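Local structure of carbonic anhydrase (Neosartorya fumigata, 6LAC) at residues Ser145-Ala150 with Leu161-Met166; Val19-Gln24 with Asn83-Gly88; Ser96-Ala101 with Thr128-Ala133. The protein probably catalyses the reversible hydration of carbon dioxide to hydrogencarbonate, as a beta-class carbonic anhydrase that binds one zinc ion per subunit. The protein carries 1 engineered substitution. All blocks are in the same frame, centred on the assembly; numbering follows the deposited sequence.

Interaction 1: residues Ser145-Ala150 with Leu161-Met166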
loop_
_atom_site.group_PDB
_atom_site.type_symbol
_atom_site.label_atom_id
_atom_site.label_comp_id
_atom_site.label_asym_id
_atom_site.label_seq_id
_atom_site.Cartn_x
_atom_site.Cartn_y
_atom_site.Cartn_z
ATOM N N SER A 145 16.434 -3.386 -9.426
ATOM C CA SER A 145 16.294 -4.614 -8.632
ATOM C C SER A 145 15.057 -5.366 -9.099
ATOM O O SER A 145 15.129 -6.607 -9.294
ATOM C CB SER A 145 16.215 -4.320 -7.157
ATOM O OG SER A 145 15.972 -5.511 -6.454
ATOM N N LEU A 146 13.936 -4.675 -9.320
ATOM C CA LEU A 146 12.695 -5.347 -9.704
ATOM C C LEU A 146 12.856 -5.941 -11.114
ATOM O O LEU A 146 12.343 -7.036 -11.360
ATOM C CB LEU A 146 11.512 -4.392 -9.589
ATOM C CG LEU A 146 10.171 -5.093 -9.653
ATOM C CD1 LEU A 146 10.032 -6.144 -8.561
ATOM C CD2 LEU A 146 9.070 -4.042 -9.579
ATOM N N ARG A 147 13.562 -5.300 -12.016
ATOM C CA ARG A 147 13.779 -5.885 -13.374
ATOM C C ARG A 147 14.598 -7.181 -13.272
ATOM O O ARG A 147 14.487 -8.060 -14.165
ATOM C CB ARG A 147 14.518 -4.900 -14.259
ATOM C CG ARG A 147 13.738 -3.668 -14.645
ATOM C CD ARG A 147 14.444 -2.870 -15.735
ATOM N NE ARG A 147 13.734 -1.688 -16.108
ATOM C CZ ARG A 147 14.185 -0.457 -16.076
ATOM N NH1 ARG A 147 15.474 -0.246 -15.808
ATOM N NH2 ARG A 147 13.433 0.545 -16.398
ATOM N N GLN A 148 15.421 -7.344 -12.260
ATOM C CA GLN A 148 16.323 -8.527 -12.172
ATOM C C GLN A 148 15.573 -9.684 -11.525
ATOM O O GLN A 148 16.017 -10.872 -11.566
ATOM C CB GLN A 148 17.603 -8.058 -11.490
ATOM C CG GLN A 148 18.328 -7.073 -12.393
ATOM C CD GLN A 148 19.756 -6.990 -11.933
ATOM O OE1 GLN A 148 20.082 -6.215 -11.039
ATOM N NE2 GLN A 148 20.581 -7.867 -12.488
ATOM N N SER A 149 14.415 -9.436 -10.952
ATOM C CA SER A 149 13.591 -10.543 -10.438
ATOM C C SER A 149 13.287 -11.550 -11.552
ATOM O O SER A 149 13.104 -11.140 -12.724
ATOM C CB SER A 149 12.335 -10.023 -9.788
ATOM O OG SER A 149 11.406 -9.552 -10.760
ATOM N N ALA A 150 13.197 -12.835 -11.241
ATOM C CA ALA A 150 12.993 -13.884 -12.262
ATOM C C ALA A 150 11.696 -13.614 -13.019
ATOM O O ALA A 150 11.665 -13.730 -14.256
ATOM C CB ALA A 150 12.997 -15.258 -11.646
ATOM N N LEU A 161 6.467 -6.384 -20.415
ATOM C CA LEU A 161 6.498 -5.625 -19.141
ATOM C C LEU A 161 7.426 -4.465 -19.309
ATOM O O LEU A 161 8.522 -4.615 -19.909
ATOM C CB LEU A 161 7.008 -6.527 -18.049
ATOM C CG LEU A 161 7.094 -5.887 -16.656
ATOM C CD1 LEU A 161 5.746 -5.436 -16.139
ATOM C CD2 LEU A 161 7.732 -6.841 -15.681
ATOM N N ASN A 162 7.041 -3.305 -18.803
ATOM C CA ASN A 162 7.937 -2.171 -18.584
ATOM C C ASN A 162 7.840 -1.745 -17.120
ATOM O O ASN A 162 6.709 -1.720 -16.619
ATOM C CB ASN A 162 7.599 -1.017 -19.518
ATOM C CG ASN A 162 8.062 -1.247 -20.959
ATOM O OD1 ASN A 162 9.233 -1.451 -21.195
ATOM N ND2 ASN A 162 7.127 -1.207 -21.853
ATOM N N ILE A 163 8.976 -1.391 -16.568
ATOM C CA ILE A 163 9.050 -0.859 -15.175
ATOM C C ILE A 163 9.576 0.553 -15.267
ATOM O O ILE A 163 10.615 0.776 -15.942
ATOM C CB ILE A 163 9.898 -1.747 -14.277
ATOM C CG1 ILE A 163 9.425 -3.203 -14.326
ATOM C CG2 ILE A 163 9.872 -1.207 -12.840
ATOM C CD1 ILE A 163 10.174 -4.164 -13.426
ATOM N N TRP A 164 8.916 1.504 -14.632
ATOM C CA TRP A 164 9.181 2.943 -14.768
ATOM C C TRP A 164 9.518 3.470 -13.375
ATOM O O TRP A 164 8.911 3.001 -12.377
ATOM C CB TRP A 164 7.987 3.665 -15.344
ATOM C CG TRP A 164 7.472 3.061 -16.618
ATOM C CD1 TRP A 164 6.417 2.232 -16.735
ATOM C CD2 TRP A 164 8.037 3.237 -17.935
ATOM N NE1 TRP A 164 6.223 1.910 -18.050
ATOM C CE2 TRP A 164 7.228 2.464 -18.794
ATOM C CE3 TRP A 164 9.173 3.889 -18.444
ATOM C CZ2 TRP A 164 7.471 2.397 -20.178
ATOM C CZ3 TRP A 164 9.404 3.815 -19.810
ATOM C CH2 TRP A 164 8.566 3.077 -20.645
ATOM N N GLY A 165 10.397 4.429 -13.244
ATOM C CA GLY A 165 10.631 5.151 -11.989
ATOM C C GLY A 165 10.159 6.564 -12.089
ATOM O O GLY A 165 10.392 7.240 -13.123
ATOM N N MET A 166 9.550 7.059 -11.027
ATOM C CA MET A 166 9.289 8.500 -10.960
ATOM C C MET A 166 9.404 8.967 -9.530
ATOM O O MET A 166 9.463 8.156 -8.598
ATOM C CB MET A 166 7.947 8.843 -11.532
ATOM C CG MET A 166 6.863 8.229 -10.802
ATOM S SD MET A 166 5.233 8.938 -11.189
ATOM C CE MET A 166 5.274 10.529 -10.358
#
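The backbones of Ser-145–Ala-150 and Leu-161–Met-166 come nearest at Arg-147 and Ile-163, whose CA atoms are 7.1 Å apart, as a late turn of helix 127-148 lies against the beginning of strand 162-169. That separation leaves room for side chains between them, and Ile-163 supplies the chief one. Its CD1 methyl, at the tip of an extended side chain, pushes between two helix residues: it lies 3.9 Å from Leu-146 CG and 3.8 Å from Arg-147 CG. The leucine meets the isoleucine roughly at right angles, whereas the arginine slides past it in the opposite direction, its CG touching the methyl. Extended from CG to NE, the Arg-147 chain carries its guanidinium over to the strand backbone, where NH2 donates to Ile-163 O at 2.9 Å. The bond is bent (137° at the hydrogen), and the oxygen sits near the guanidinium edge but 24° out of its plane. One isoleucine is thus held by its side chain and its carbonyl at once. Just past the helix, Ser-149 OG donates to Leu-146 O at 2.8 Å and also caps the backbone N of Ala-152, as the N-cap of helix 150-157. Leu-146 packs further on Leu-72 of helix 66-77, while the strand backbone bonds to Ile-84 and Ile-86 of the parallel strand 83-89. Such a helix laid on a strand through a leucine, an isoleucine and the aliphatic start of an arginine belongs to the layered alpha/beta fold of beta-class carbonic anhydrases, in which helices cover a largely parallel central sheet.

Interaction 2: residues Val19-Gln24 with Asn83-Gly88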
loop_
_atom_site.group_PDB
_atom_site.type_symbol
_atom_site.label_atom_id
_atom_site.label_comp_id
_atom_site.label_asym_id
_atom_site.label_seq_id
_atom_site.Cartn_x
_atom_site.Cartn_y
_atom_site.Cartn_z
ATOM N N VAL A 19 1.976 9.950 -20.364
ATOM C CA VAL A 19 2.849 9.154 -19.465
ATOM C C VAL A 19 3.120 7.824 -20.160
ATOM O O VAL A 19 2.235 7.294 -20.818
ATOM C CB VAL A 19 2.261 9.035 -18.046
ATOM C CG1 VAL A 19 2.084 10.410 -17.395
ATOM C CG2 VAL A 19 0.957 8.281 -18.018
ATOM N N PRO A 20 4.343 7.299 -19.994
ATOM C CA PRO A 20 4.758 6.100 -20.736
ATOM C C PRO A 20 4.046 4.811 -20.299
ATOM O O PRO A 20 3.992 3.870 -21.047
ATOM C CB PRO A 20 6.263 5.991 -20.493
ATOM C CG PRO A 20 6.607 6.956 -19.377
ATOM C CD PRO A 20 5.451 7.923 -19.261
ATOM N N TRP A 21 3.422 4.818 -19.110
ATOM C CA TRP A 21 2.609 3.686 -18.605
ATOM C C TRP A 21 1.128 3.819 -18.934
ATOM O O TRP A 21 0.297 3.013 -18.426
ATOM C CB TRP A 21 2.802 3.545 -17.098
ATOM C CG TRP A 21 2.657 4.837 -16.346
ATOM C CD1 TRP A 21 1.500 5.353 -15.852
ATOM C CD2 TRP A 21 3.702 5.734 -15.956
ATOM N NE1 TRP A 21 1.758 6.515 -15.188
ATOM C CE2 TRP A 21 3.091 6.758 -15.211
ATOM C CE3 TRP A 21 5.079 5.772 -16.145
ATOM C CZ2 TRP A 21 3.804 7.811 -14.656
ATOM C CZ3 TRP A 21 5.807 6.802 -15.589
ATOM C CH2 TRP A 21 5.158 7.821 -14.874
ATOM N N ARG A 22 0.717 4.783 -19.758
ATOM C CA ARG A 22 -0.689 4.852 -20.214
ATOM C C ARG A 22 -0.725 5.209 -21.708
ATOM O O ARG A 22 -1.350 6.227 -22.046
ATOM C CB ARG A 22 -1.534 5.828 -19.395
ATOM C CG ARG A 22 -3.026 5.549 -19.447
ATOM C CD ARG A 22 -3.957 6.682 -19.135
ATOM N NE ARG A 22 -5.316 6.195 -19.033
ATOM C CZ ARG A 22 -6.414 6.828 -19.472
ATOM N NH1 ARG A 22 -6.329 8.001 -20.075
ATOM N NH2 ARG A 22 -7.596 6.251 -19.362
ATOM N N ARG A 23 -0.134 4.376 -22.553
ATOM C CA ARG A 23 -0.222 4.599 -24.029
ATOM C C ARG A 23 -1.637 4.244 -24.504
ATOM O O ARG A 23 -2.036 4.751 -25.578
ATOM C CB ARG A 23 0.887 3.846 -24.770
ATOM C CG ARG A 23 2.302 4.213 -24.344
ATOM C CD ARG A 23 2.661 5.683 -24.443
ATOM N NE ARG A 23 4.102 5.894 -24.340
ATOM C CZ ARG A 23 4.693 7.081 -24.253
ATOM N NH1 ARG A 23 3.970 8.190 -24.275
ATOM N NH2 ARG A 23 6.009 7.155 -24.140
ATOM N N GLN A 24 -2.402 3.410 -23.788
ATOM C CA GLN A 24 -3.844 3.221 -24.112
ATOM C C GLN A 24 -4.672 3.229 -22.835
ATOM O O GLN A 24 -4.160 2.914 -21.759
ATOM C CB GLN A 24 -4.058 1.932 -24.899
ATOM C CG GLN A 24 -3.859 0.662 -24.086
ATOM C CD GLN A 24 -3.650 -0.549 -24.969
ATOM O OE1 GLN A 24 -2.522 -0.924 -25.275
ATOM N NE2 GLN A 24 -4.741 -1.172 -25.390
ATOM N N ASN A 83 2.647 -2.799 -17.110
ATOM C CA ASN A 83 3.393 -1.608 -16.669
ATOM C C ASN A 83 3.406 -1.575 -15.136
ATOM O O ASN A 83 2.344 -1.725 -14.518
ATOM C CB ASN A 83 2.808 -0.311 -17.199
ATOM C CG ASN A 83 3.017 -0.134 -18.704
ATOM O OD1 ASN A 83 4.114 0.235 -19.104
ATOM N ND2 ASN A 83 1.972 -0.472 -19.462
ATOM N N ILE A 84 4.573 -1.287 -14.615
ATOM C CA ILE A 84 4.810 -1.114 -13.155
ATOM C C ILE A 84 5.432 0.262 -12.995
ATOM O O ILE A 84 6.390 0.544 -13.746
ATOM C CB ILE A 84 5.728 -2.187 -12.594
ATOM C CG1 ILE A 84 5.100 -3.566 -12.770
ATOM C CG2 ILE A 84 6.032 -1.892 -11.107
ATOM C CD1 ILE A 84 5.983 -4.743 -12.400
ATOM N N VAL A 85 4.943 1.089 -12.093
ATOM C CA VAL A 85 5.596 2.363 -11.759
ATOM C C VAL A 85 6.097 2.250 -10.338
ATOM O O VAL A 85 5.255 1.917 -9.454
ATOM C CB VAL A 85 4.618 3.527 -11.938
ATOM C CG1 VAL A 85 5.324 4.827 -11.548
ATOM C CG2 VAL A 85 4.109 3.627 -13.352
ATOM N N ILE A 86 7.344 2.553 -10.066
ATOM C CA ILE A 86 7.845 2.771 -8.689
ATOM C C ILE A 86 7.931 4.266 -8.484
ATOM O O ILE A 86 8.682 4.937 -9.206
ATOM C CB ILE A 86 9.169 2.063 -8.438
ATOM C CG1 ILE A 86 9.003 0.578 -8.752
ATOM C CG2 ILE A 86 9.666 2.324 -7.011
ATOM C CD1 ILE A 86 10.202 -0.268 -8.466
ATOM N N CYS A 87 7.091 4.782 -7.613
ATOM C CA CYS A 87 7.003 6.221 -7.351
ATOM C C CYS A 87 7.588 6.527 -5.986
ATOM O O CYS A 87 7.012 6.096 -4.963
ATOM C CB CYS A 87 5.583 6.675 -7.392
ATOM S SG CYS A 87 5.423 8.483 -7.350
ATOM N N GLY A 88 8.689 7.247 -5.900
ATOM C CA GLY A 88 9.170 7.840 -4.655
ATOM C C GLY A 88 8.622 9.214 -4.469
ATOM O O GLY A 88 7.847 9.705 -5.305
#
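Trp-21 against Val-85 is an apolar, partly buried contact in which a loop between strands 11-13 and 29-34 covers one face of the central sheet at strand 83-89. The loop folds as a type I beta turn from Val-19 to Arg-22, closed by a hydrogen bond from Arg-22 N to Val-19 O of 3.1 Å, and the turn presents the indole to the strand. Val-85 CG2 approaches over the ring face as a CH-pi contact, 3.6 Å from the centroid of the five-membered ring and 22° off its normal. Its nearest ring atom is Trp-21 CD2 at 3.4 Å, so the methyl lies over the five-membered ring, displaced toward its CG-CD2 bond. The opposite face is lined by the loop itself, with Val-19 CB and Pro-20 CD both 3.7 Å above the plane, and the indole is thereby sandwiched between its own turn and the sheet. With CG between backbone N and carbonyl carbon (chi1 49°), the ring is brought round to stand between the turn and Val-85. Its NE1 donates to Ser-45 O, which helps to hold the indole's rotation. Asn-83 continues the contact along the strand: its CB meets Trp-21 CB at 3.9 Å, and its amide lies alongside Trp-21 CA. The amide oxygen OD1 takes a hydrogen bond from NE1 of Trp-164, whose ring meets that of Trp-21 with the planes about 50° apart. Ile-84 and Ile-86, pointing the other way from the strand, pack on helix 127-148. In this beta-class carbonic anhydrase, strand 83-89 lies in the parallel part of the central sheet, with helix 127-148 packed on one face and the Trp-21 turn on the other.

Interaction 3: residues Ser96-Ala101 with Thr128-Ala133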
loop_
_atom_site.group_PDB
_atom_site.type_symbol
_atom_site.label_atom_id
_atom_site.label_comp_id
_atom_site.label_asym_id
_atom_site.label_seq_id
_atom_site.Cartn_x
_atom_site.Cartn_y
_atom_site.Cartn_z
ATOM N N SER A 96 15.580 8.714 3.947
ATOM C CA SER A 96 16.061 10.022 4.445
ATOM C C SER A 96 17.138 9.778 5.482
ATOM O O SER A 96 17.214 8.692 6.056
ATOM C CB SER A 96 14.983 10.922 4.998
ATOM O OG SER A 96 14.776 10.745 6.387
ATOM N N GLY A 97 17.938 10.816 5.691
ATOM C CA GLY A 97 18.938 10.869 6.770
ATOM C C GLY A 97 19.954 9.765 6.656
ATOM O O GLY A 97 20.227 9.272 5.515
ATOM N N GLU A 98 20.499 9.363 7.810
ATOM C CA GLU A 98 21.682 8.464 7.920
ATOM C C GLU A 98 21.325 7.209 8.722
ATOM O O GLU A 98 22.092 6.253 8.615
ATOM C CB GLU A 98 22.862 9.222 8.539
ATOM C CG GLU A 98 23.391 10.347 7.670
ATOM C CD GLU A 98 24.042 9.885 6.375
ATOM O OE1 GLU A 98 24.380 8.674 6.265
ATOM O OE2 GLU A 98 24.207 10.732 5.476
ATOM N N VAL A 99 20.207 7.211 9.463
ATOM C CA VAL A 99 19.742 6.094 10.348
ATOM C C VAL A 99 18.244 6.267 10.631
ATOM O O VAL A 99 17.796 7.423 10.587
ATOM C CB VAL A 99 20.510 6.051 11.687
ATOM C CG1 VAL A 99 20.675 4.625 12.191
ATOM C CG2 VAL A 99 21.855 6.765 11.644
ATOM N N ASN A 100 17.521 5.164 10.910
ATOM C CA ASN A 100 16.223 5.133 11.655
ATOM C C ASN A 100 16.036 3.771 12.349
ATOM O O ASN A 100 15.829 2.764 11.628
ATOM C CB ASN A 100 15.006 5.430 10.770
ATOM C CG ASN A 100 13.724 5.560 11.574
ATOM O OD1 ASN A 100 13.410 4.707 12.400
ATOM N ND2 ASN A 100 12.985 6.638 11.368
ATOM N N ALA A 101 16.042 3.748 13.692
ATOM C CA ALA A 101 16.108 2.529 14.542
ATOM C C ALA A 101 14.846 1.665 14.399
ATOM O O ALA A 101 14.959 0.428 14.508
ATOM C CB ALA A 101 16.327 2.911 15.987
ATOM N N THR A 128 18.528 18.790 3.136
ATOM C CA THR A 128 17.293 18.484 2.388
ATOM C C THR A 128 17.670 18.061 0.969
ATOM O O THR A 128 16.950 17.212 0.426
ATOM C CB THR A 128 16.278 19.626 2.375
ATOM O OG1 THR A 128 16.837 20.766 1.722
ATOM C CG2 THR A 128 15.815 19.999 3.765
ATOM N N GLU A 129 18.694 18.646 0.346
ATOM C CA GLU A 129 19.091 18.229 -1.030
ATOM C C GLU A 129 19.641 16.806 -0.998
ATOM O O GLU A 129 19.416 16.053 -1.932
ATOM C CB GLU A 129 20.122 19.193 -1.634
ATOM C CG GLU A 129 19.530 20.512 -2.109
ATOM C CD GLU A 129 18.470 20.403 -3.190
ATOM O OE1 GLU A 129 17.343 20.833 -2.937
ATOM O OE2 GLU A 129 18.771 19.862 -4.289
ATOM N N ARG A 130 20.389 16.418 0.016
ATOM C CA ARG A 130 20.879 15.054 0.161
ATOM C C ARG A 130 19.691 14.059 0.259
ATOM O O ARG A 130 19.740 12.991 -0.329
ATOM C CB ARG A 130 21.800 14.963 1.376
ATOM C CG ARG A 130 22.447 13.605 1.529
ATOM C CD ARG A 130 23.359 13.589 2.740
ATOM N NE ARG A 130 24.448 14.561 2.588
ATOM C CZ ARG A 130 25.333 14.839 3.543
ATOM N NH1 ARG A 130 25.235 14.239 4.713
ATOM N NH2 ARG A 130 26.284 15.732 3.332
ATOM N N ASP A 131 18.709 14.379 1.068
ATOM C CA ASP A 131 17.522 13.505 1.268
ATOM C C ASP A 131 16.808 13.393 -0.068
ATOM O O ASP A 131 16.378 12.235 -0.410
ATOM C CB ASP A 131 16.571 14.097 2.280
ATOM C CG ASP A 131 17.064 13.906 3.693
ATOM O OD1 ASP A 131 17.871 13.010 3.965
ATOM O OD2 ASP A 131 16.488 14.611 4.551
ATOM N N ARG A 132 16.740 14.419 -0.875
ATOM C CA ARG A 132 16.081 14.348 -2.193
ATOM C C ARG A 132 16.857 13.392 -3.090
ATOM O O ARG A 132 16.249 12.609 -3.809
ATOM C CB ARG A 132 16.017 15.740 -2.810
ATOM C CG ARG A 132 15.017 16.650 -2.122
ATOM C CD ARG A 132 15.028 18.037 -2.678
ATOM N NE ARG A 132 14.279 18.156 -3.885
ATOM C CZ ARG A 132 12.967 18.434 -3.957
ATOM N NH1 ARG A 132 12.205 18.566 -2.878
ATOM N NH2 ARG A 132 12.429 18.559 -5.130
ATOM N N ALA A 133 18.173 13.464 -3.087
ATOM C CA ALA A 133 18.997 12.510 -3.857
ATOM C C ALA A 133 18.753 11.090 -3.377
ATOM O O ALA A 133 18.676 10.183 -4.197
ATOM C CB ALA A 133 20.448 12.927 -3.755
#
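The close part of this contact is the meeting of Ser-96 and Gly-97 with Asp-131, where the backbone of the loop approaches helix 127-148 to 4.9 Å between the CA atoms of Ser-96 and Asp-131. Gly-97 N donates to Asp-131 OD1 at 2.8 Å in a hydrogen bond that is almost straight, 175° at the hydrogen. The carboxylate oxygen is met on its syn side, with the donor tilted out of the carboxylate plane. Asp-131 gets there because its CG lies anti to its carbonyl carbon and beside its backbone N (chi1 -77°), which swings the carboxylate across to the loop. The same oxygen rests 3.5 Å from Ser-96 CA, while the serine hydroxyl is engaged with His-93 O. Gly-97 has a positive phi, and its carbonyl accepts from Arg-115 NH1 of helix 107-117, so the glycine is tied to two helices.

This loop follows strand 83-89 and the zinc ligands His-89 and Cys-92, which with Cys-34 and Asp-36 bind the metal. An aspartate completing a four-residue zinc site is the arrangement known from the closed state of type II beta-class carbonic anhydrases. The side chain of Ser-96 lies about 8 Å from the zinc ion.

Further along, the fit slackens. Glu-98 is exposed, and its OE2 makes a long salt bridge of 3.7 Å to Arg-130 NH1, with carboxylate and guanidinium planes turned 75° apart. The arginine is committed elsewhere: its NH2 donates to Leu-125 O and its NE makes a weak bond to Leu-122 O. Asn-100, still farther from the helix, packs on Ser-78 of the second subunit.

Interactions 1 and 2 are neighbours, their centres 11 Å apart, and are sewn together by the parallel pairing of strands 162-169 and 83-89: Trp-164 N lies 2.8 Å from Ile-84 O and Trp-164 O 2.8 Å from Ile-86 N, both probable hydrogen bonds. Interaction 3 stands apart, with its centre 24 Å from that of interaction 1 and 26 Å from that of interaction 2, on the opposite side of the chain's centre. Helix 127-148 joins it to interaction 1, which uses a later turn. Interaction 3 lies nearest the metal, the Ser-96 side chain about 6 Å from that of the zinc ligand Cys-92, whereas the Val-85 side chain is about 11 Å from that of His-89.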